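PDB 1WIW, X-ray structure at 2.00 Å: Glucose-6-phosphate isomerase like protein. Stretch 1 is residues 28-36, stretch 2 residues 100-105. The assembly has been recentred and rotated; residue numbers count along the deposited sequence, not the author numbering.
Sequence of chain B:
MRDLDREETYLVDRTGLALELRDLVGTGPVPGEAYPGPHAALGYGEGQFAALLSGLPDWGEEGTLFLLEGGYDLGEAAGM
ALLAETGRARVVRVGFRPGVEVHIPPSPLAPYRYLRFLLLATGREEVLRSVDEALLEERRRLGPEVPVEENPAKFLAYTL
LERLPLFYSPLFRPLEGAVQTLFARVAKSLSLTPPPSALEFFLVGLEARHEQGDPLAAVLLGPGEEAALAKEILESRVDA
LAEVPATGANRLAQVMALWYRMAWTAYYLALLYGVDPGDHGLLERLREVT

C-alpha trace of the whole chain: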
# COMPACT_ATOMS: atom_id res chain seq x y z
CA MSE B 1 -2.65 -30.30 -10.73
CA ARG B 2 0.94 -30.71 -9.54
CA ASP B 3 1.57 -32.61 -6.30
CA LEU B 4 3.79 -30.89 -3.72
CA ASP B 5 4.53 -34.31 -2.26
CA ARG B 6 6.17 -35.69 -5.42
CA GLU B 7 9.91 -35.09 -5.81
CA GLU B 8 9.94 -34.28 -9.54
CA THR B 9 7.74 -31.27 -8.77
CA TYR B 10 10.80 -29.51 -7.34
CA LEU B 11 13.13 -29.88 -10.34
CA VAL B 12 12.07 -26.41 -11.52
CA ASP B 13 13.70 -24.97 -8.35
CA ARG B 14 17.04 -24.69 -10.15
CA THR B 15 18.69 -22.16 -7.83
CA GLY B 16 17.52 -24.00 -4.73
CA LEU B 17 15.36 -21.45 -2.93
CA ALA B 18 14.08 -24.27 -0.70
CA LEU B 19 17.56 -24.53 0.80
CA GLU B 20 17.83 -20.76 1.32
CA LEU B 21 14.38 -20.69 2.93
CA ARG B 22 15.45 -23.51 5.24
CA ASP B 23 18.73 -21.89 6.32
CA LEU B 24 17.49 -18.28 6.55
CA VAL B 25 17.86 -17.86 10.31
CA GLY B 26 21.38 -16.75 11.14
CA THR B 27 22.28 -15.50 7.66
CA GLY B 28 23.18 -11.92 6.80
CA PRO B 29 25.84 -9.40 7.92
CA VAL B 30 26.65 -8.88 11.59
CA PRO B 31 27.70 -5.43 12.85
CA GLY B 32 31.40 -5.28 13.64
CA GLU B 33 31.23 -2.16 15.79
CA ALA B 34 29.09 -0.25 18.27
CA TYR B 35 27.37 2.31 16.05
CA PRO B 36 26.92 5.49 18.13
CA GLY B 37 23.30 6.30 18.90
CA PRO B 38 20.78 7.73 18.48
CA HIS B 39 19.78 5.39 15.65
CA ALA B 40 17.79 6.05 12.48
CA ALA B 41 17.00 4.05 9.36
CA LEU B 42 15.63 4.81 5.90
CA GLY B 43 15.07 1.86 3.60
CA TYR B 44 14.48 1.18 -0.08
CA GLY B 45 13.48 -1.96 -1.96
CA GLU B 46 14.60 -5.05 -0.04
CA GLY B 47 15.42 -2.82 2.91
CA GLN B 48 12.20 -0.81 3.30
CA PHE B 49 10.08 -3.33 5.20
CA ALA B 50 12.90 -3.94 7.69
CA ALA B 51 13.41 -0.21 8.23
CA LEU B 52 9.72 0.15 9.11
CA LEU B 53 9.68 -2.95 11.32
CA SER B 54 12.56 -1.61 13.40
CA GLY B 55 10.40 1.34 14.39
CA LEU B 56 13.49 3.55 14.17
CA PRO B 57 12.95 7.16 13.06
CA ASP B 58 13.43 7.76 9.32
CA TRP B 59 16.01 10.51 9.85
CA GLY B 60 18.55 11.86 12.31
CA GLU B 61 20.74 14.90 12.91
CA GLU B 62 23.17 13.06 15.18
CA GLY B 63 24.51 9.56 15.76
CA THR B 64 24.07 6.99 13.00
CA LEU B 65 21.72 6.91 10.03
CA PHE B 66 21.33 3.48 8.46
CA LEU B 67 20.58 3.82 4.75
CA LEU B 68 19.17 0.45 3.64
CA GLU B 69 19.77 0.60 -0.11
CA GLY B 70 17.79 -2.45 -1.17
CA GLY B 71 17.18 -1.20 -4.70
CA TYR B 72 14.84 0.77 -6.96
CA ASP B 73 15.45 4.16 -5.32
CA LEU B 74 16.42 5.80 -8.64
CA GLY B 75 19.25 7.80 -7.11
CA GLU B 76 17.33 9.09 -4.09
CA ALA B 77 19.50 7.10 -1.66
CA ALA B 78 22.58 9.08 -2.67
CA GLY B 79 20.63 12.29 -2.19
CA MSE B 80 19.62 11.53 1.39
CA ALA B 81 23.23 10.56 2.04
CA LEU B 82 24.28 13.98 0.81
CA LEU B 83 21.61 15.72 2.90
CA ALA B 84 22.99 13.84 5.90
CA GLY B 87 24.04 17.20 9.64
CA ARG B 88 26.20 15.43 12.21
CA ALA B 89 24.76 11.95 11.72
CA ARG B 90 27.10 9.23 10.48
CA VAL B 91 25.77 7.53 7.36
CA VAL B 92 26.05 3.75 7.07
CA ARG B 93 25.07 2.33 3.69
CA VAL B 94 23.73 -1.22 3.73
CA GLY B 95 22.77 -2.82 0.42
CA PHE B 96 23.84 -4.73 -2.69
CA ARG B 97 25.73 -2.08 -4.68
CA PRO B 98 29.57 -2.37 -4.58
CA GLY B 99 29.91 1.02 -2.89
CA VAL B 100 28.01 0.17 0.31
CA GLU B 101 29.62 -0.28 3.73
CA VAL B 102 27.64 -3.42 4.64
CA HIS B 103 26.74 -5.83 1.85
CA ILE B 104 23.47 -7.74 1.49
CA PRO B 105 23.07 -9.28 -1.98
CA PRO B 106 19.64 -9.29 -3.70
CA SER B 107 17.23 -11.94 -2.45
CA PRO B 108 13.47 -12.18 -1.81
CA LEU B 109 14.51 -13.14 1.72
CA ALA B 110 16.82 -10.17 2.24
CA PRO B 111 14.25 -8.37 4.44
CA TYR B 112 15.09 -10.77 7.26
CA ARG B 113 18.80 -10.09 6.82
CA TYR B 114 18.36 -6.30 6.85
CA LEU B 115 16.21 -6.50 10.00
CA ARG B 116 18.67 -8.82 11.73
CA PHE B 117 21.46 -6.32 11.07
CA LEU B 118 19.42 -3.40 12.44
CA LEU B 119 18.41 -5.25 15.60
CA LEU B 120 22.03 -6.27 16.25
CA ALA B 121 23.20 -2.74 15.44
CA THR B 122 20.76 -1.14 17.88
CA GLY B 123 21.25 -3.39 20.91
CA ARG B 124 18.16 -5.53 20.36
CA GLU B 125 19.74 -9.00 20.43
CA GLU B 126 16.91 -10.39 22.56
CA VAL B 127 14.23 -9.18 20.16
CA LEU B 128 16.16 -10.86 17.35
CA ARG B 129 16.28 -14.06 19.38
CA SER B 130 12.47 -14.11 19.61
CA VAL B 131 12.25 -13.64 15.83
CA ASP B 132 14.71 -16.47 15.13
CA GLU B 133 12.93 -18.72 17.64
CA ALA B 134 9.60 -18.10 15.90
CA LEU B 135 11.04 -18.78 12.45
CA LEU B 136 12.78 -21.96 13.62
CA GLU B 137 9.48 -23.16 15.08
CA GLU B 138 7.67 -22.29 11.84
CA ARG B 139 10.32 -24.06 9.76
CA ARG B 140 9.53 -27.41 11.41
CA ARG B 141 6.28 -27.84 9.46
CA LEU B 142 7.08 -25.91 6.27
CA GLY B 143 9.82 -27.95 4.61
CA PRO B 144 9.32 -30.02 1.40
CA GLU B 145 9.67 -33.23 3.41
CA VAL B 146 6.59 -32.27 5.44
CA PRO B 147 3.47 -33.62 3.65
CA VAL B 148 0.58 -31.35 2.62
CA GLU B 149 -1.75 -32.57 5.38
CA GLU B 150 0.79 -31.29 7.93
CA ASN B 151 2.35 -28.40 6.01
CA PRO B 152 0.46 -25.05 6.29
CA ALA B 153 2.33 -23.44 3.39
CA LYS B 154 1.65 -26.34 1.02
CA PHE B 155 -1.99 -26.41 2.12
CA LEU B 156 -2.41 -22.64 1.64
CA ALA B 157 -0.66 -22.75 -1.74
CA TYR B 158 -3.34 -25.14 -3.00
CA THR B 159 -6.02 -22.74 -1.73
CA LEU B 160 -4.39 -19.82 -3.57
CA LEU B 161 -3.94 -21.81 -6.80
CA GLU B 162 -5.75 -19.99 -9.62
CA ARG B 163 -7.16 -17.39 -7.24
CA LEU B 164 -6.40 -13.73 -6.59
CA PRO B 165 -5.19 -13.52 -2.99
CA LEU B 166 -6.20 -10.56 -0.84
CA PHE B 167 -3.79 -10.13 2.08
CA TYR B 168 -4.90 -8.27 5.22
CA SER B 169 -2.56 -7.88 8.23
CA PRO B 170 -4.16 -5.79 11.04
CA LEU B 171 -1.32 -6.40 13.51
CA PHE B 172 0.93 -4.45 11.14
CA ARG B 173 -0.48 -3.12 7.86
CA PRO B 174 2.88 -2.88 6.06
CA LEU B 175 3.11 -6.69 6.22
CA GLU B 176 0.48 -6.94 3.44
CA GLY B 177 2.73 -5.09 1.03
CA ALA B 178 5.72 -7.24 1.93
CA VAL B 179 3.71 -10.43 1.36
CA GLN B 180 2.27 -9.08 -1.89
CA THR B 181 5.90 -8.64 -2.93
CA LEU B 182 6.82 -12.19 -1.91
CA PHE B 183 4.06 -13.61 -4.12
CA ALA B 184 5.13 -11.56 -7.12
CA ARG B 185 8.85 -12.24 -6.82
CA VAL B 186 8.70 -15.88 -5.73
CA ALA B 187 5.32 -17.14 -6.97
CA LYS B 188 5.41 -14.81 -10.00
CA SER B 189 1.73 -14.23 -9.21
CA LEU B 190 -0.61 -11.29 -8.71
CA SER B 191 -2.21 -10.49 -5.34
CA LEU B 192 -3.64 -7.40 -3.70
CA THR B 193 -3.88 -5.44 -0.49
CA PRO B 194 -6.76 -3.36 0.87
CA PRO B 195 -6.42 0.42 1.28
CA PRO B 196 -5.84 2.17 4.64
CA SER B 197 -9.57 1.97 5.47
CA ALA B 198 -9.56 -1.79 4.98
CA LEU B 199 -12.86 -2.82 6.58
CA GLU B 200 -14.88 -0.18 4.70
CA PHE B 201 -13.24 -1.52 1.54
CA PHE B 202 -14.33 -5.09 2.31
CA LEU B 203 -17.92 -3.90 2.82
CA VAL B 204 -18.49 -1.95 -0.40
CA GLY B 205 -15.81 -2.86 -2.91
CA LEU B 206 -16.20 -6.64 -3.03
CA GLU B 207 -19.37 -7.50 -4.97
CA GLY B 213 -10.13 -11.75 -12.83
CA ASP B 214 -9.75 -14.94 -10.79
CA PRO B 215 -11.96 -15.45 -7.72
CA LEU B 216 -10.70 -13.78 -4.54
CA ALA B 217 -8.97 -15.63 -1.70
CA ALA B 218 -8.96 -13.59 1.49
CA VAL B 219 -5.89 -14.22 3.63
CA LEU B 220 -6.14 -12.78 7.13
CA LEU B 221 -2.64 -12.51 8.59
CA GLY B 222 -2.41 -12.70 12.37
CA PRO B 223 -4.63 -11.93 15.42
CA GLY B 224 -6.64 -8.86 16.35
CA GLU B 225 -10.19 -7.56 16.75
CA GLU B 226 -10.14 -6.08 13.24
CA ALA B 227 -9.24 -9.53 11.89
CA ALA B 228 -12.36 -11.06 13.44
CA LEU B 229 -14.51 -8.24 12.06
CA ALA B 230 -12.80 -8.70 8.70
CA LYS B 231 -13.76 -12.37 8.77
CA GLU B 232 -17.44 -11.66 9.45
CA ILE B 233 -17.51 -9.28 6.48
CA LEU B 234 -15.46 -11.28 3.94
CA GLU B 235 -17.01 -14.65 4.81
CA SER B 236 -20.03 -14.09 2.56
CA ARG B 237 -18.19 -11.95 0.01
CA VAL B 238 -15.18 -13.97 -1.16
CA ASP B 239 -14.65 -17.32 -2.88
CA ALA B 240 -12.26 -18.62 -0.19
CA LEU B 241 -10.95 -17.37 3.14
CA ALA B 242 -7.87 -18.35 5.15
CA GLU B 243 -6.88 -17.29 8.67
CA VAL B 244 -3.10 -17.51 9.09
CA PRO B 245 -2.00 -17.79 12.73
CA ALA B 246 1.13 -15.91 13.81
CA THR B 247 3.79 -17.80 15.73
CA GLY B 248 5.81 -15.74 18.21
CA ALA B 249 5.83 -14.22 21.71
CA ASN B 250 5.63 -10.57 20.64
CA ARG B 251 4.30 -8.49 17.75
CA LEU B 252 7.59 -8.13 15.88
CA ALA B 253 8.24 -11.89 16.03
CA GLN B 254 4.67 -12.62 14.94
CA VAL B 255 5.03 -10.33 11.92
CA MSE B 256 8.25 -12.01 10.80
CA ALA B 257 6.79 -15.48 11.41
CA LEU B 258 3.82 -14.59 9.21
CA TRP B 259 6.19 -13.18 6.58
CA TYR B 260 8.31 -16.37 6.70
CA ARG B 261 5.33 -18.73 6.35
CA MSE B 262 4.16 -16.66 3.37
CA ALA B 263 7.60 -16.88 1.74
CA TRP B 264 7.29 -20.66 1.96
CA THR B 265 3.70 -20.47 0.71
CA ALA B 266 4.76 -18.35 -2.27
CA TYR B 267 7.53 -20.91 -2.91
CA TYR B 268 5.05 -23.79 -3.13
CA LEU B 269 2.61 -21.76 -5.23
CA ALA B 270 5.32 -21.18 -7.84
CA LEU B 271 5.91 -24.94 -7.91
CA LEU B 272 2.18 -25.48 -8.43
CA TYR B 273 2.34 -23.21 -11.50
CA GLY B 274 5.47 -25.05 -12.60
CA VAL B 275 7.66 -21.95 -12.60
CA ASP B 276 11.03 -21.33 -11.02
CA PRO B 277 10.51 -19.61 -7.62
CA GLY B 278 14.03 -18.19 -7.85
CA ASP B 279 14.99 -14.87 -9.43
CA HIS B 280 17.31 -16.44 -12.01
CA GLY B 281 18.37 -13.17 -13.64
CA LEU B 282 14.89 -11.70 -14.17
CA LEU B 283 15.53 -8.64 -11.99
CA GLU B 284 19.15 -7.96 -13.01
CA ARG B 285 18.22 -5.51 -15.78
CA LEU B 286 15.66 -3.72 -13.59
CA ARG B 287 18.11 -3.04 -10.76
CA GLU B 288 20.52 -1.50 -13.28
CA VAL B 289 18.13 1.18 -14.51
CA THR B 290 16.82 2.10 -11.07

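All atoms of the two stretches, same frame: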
# COMPACT_ATOMS: atom_id res chain seq x y z
N GLY B 28 23.16 -13.37 6.91
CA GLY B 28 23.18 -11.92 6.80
C GLY B 28 24.34 -11.32 7.56
O GLY B 28 24.90 -11.96 8.45
N PRO B 29 24.73 -10.07 7.24
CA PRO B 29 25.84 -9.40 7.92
C PRO B 29 25.58 -9.12 9.40
O PRO B 29 24.45 -8.89 9.82
CB PRO B 29 26.01 -8.12 7.13
CG PRO B 29 24.59 -7.79 6.76
CD PRO B 29 24.07 -9.15 6.30
N VAL B 30 26.67 -9.13 10.16
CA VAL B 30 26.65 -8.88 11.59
C VAL B 30 27.46 -7.60 11.81
O VAL B 30 28.54 -7.44 11.23
CB VAL B 30 27.32 -10.04 12.35
CG1 VAL B 30 27.45 -9.71 13.83
CG2 VAL B 30 26.51 -11.31 12.16
N PRO B 31 26.94 -6.66 12.62
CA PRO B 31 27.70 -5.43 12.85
C PRO B 31 29.02 -5.71 13.55
O PRO B 31 29.08 -6.49 14.50
CB PRO B 31 26.74 -4.58 13.69
CG PRO B 31 25.93 -5.60 14.41
CD PRO B 31 25.67 -6.65 13.36
N GLY B 32 30.09 -5.08 13.06
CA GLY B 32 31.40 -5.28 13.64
C GLY B 32 31.84 -4.15 14.55
O GLY B 32 33.01 -4.07 14.91
N GLU B 33 30.91 -3.28 14.91
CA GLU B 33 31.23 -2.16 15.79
C GLU B 33 29.99 -1.59 16.45
O GLU B 33 28.87 -1.81 15.99
CB GLU B 33 31.97 -1.08 15.00
CG GLU B 33 31.19 -0.48 13.84
CD GLU B 33 32.08 0.29 12.88
OE1 GLU B 33 31.54 1.01 12.01
OE2 GLU B 33 33.31 0.16 12.98
N ALA B 34 30.19 -0.85 17.53
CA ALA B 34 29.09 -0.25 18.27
C ALA B 34 28.71 1.10 17.68
O ALA B 34 29.20 2.14 18.11
CB ALA B 34 29.47 -0.09 19.74
N TYR B 35 27.82 1.08 16.69
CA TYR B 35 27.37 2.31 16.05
C TYR B 35 26.83 3.26 17.11
O TYR B 35 25.94 2.90 17.88
CB TYR B 35 26.28 1.99 15.02
CG TYR B 35 26.79 1.15 13.88
CD1 TYR B 35 27.57 1.71 12.87
CD2 TYR B 35 26.54 -0.22 13.82
CE1 TYR B 35 28.09 0.93 11.84
CE2 TYR B 35 27.05 -1.01 12.80
CZ TYR B 35 27.83 -0.42 11.81
OH TYR B 35 28.35 -1.20 10.80
N PRO B 36 27.36 4.49 17.15
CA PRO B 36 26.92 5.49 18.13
C PRO B 36 25.48 5.92 17.91
O PRO B 36 25.08 6.27 16.80
CB PRO B 36 27.91 6.63 17.91
CG PRO B 36 28.16 6.55 16.44
CD PRO B 36 28.36 5.06 16.23
N VAL B 100 28.56 0.17 -1.05
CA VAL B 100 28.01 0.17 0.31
C VAL B 100 29.02 -0.28 1.36
O VAL B 100 30.01 -0.93 1.04
CB VAL B 100 26.77 -0.73 0.42
CG1 VAL B 100 25.71 -0.28 -0.56
CG2 VAL B 100 27.15 -2.19 0.18
N GLU B 101 28.75 0.08 2.62
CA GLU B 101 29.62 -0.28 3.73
C GLU B 101 29.33 -1.70 4.24
O GLU B 101 30.24 -2.41 4.66
CB GLU B 101 29.45 0.73 4.87
CG GLU B 101 30.48 0.59 5.99
CD GLU B 101 30.37 1.67 7.05
OE1 GLU B 101 30.33 2.87 6.67
OE2 GLU B 101 30.32 1.33 8.25
N VAL B 102 28.06 -2.09 4.21
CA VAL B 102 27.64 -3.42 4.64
C VAL B 102 26.86 -4.04 3.49
O VAL B 102 25.82 -3.52 3.07
CB VAL B 102 26.76 -3.34 5.90
CG1 VAL B 102 26.39 -4.74 6.37
CG2 VAL B 102 27.50 -2.60 7.00
N HIS B 103 27.35 -5.17 2.99
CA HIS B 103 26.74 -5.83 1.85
C HIS B 103 25.69 -6.91 2.12
O HIS B 103 25.87 -7.81 2.94
CB HIS B 103 27.84 -6.42 0.96
CG HIS B 103 27.38 -6.80 -0.41
ND1 HIS B 103 27.66 -8.02 -0.97
CD2 HIS B 103 26.65 -6.12 -1.32
CE1 HIS B 103 27.12 -8.08 -2.18
NE2 HIS B 103 26.50 -6.94 -2.41
N ILE B 104 24.57 -6.78 1.41
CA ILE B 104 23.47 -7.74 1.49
C ILE B 104 23.01 -7.94 0.05
O ILE B 104 22.26 -7.11 -0.49
CB ILE B 104 22.27 -7.22 2.32
CG1 ILE B 104 22.64 -7.09 3.80
CG2 ILE B 104 21.09 -8.19 2.20
CD1 ILE B 104 23.67 -6.04 4.09
N PRO B 105 23.47 -9.01 -0.60
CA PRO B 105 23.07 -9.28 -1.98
C PRO B 105 21.56 -9.43 -2.17
O PRO B 105 20.82 -9.74 -1.23
CB PRO B 105 23.85 -10.56 -2.33
CG PRO B 105 24.09 -11.21 -0.99
CD PRO B 105 24.41 -10.03 -0.11

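Residues 28-36 and 100-105 of chain B meet in a small, mainly apolar contact that no hydrogen bond crosses, centred on the ring of Pro29 packed against Val102 and Ile104, with a looser polar margin where Tyr35, Glu33 and Glu101 approach one another. The two stretches together bury 208 Å², and the residues that touch lie at least 66 positions apart in sequence, so the contact ties distant parts of the chain. Stretch 1 has no regular helix or strand; in stretch 2 only Val102 and His103 form a strand.

Pro29 gives up 69 Å², the largest share of any residue here. Its CA-to-CB bond points toward stretch 2, and its ring, puckered C-gamma endo, presents CB to Val102 CG1 at 3.5 Å and CG to Ile104 CD1 at 3.3 Å. The ring is compact and rigid, and it can fill this space without offering a polar side-chain group that would need a partner. Its CG also lies 4.0 Å from His103 O, so the backbone between the two aliphatic residues borders the same patch.

Val102 points toward stretch 1 with chi1 at t. Its two methyls reach different neighbours: CG1 meets Pro29, while CG2 lies 4.1 Å from Tyr35 OH. A branched side chain suits a place between a proline ring and a tyrosine. Ile104 starts sideways, but chi1 at m and chi2 at p bring its end nearer, and the length of the chain carries CD1 to the proline. Between them in sequence, His103 points away, as expected of alternation along an extended strand, and its NE2 is hydrogen-bonded elsewhere in the structure.

Tyr35 is buried; its CA-to-CB bond points toward stretch 2, and with chi1 at m the hydroxyl arrives near both Val102 and Glu101. Glu101 OE2 sits at the edge of the ring, near its plane, 4.1 Å from Tyr35 OH; this is proximity without a hydrogen bond.

At the exposed margin, Glu33 OE1 and Glu101 OE2 stand 4.0 Å apart. These like charges should not favour the contact, but both residues are exposed to solvent, which can screen them, and Glu33 OE1 is hydrogen-bonded elsewhere in the structure. Within stretch 1, a weak bond from Tyr35 N to Glu33 O, 3.2 Å, links the backbone that carries these two side chains. Gly28, just before the proline, has phi/psi of 112/161, where a CB would jam against the preceding carbonyl oxygen; glycine fits there for backbone reasons.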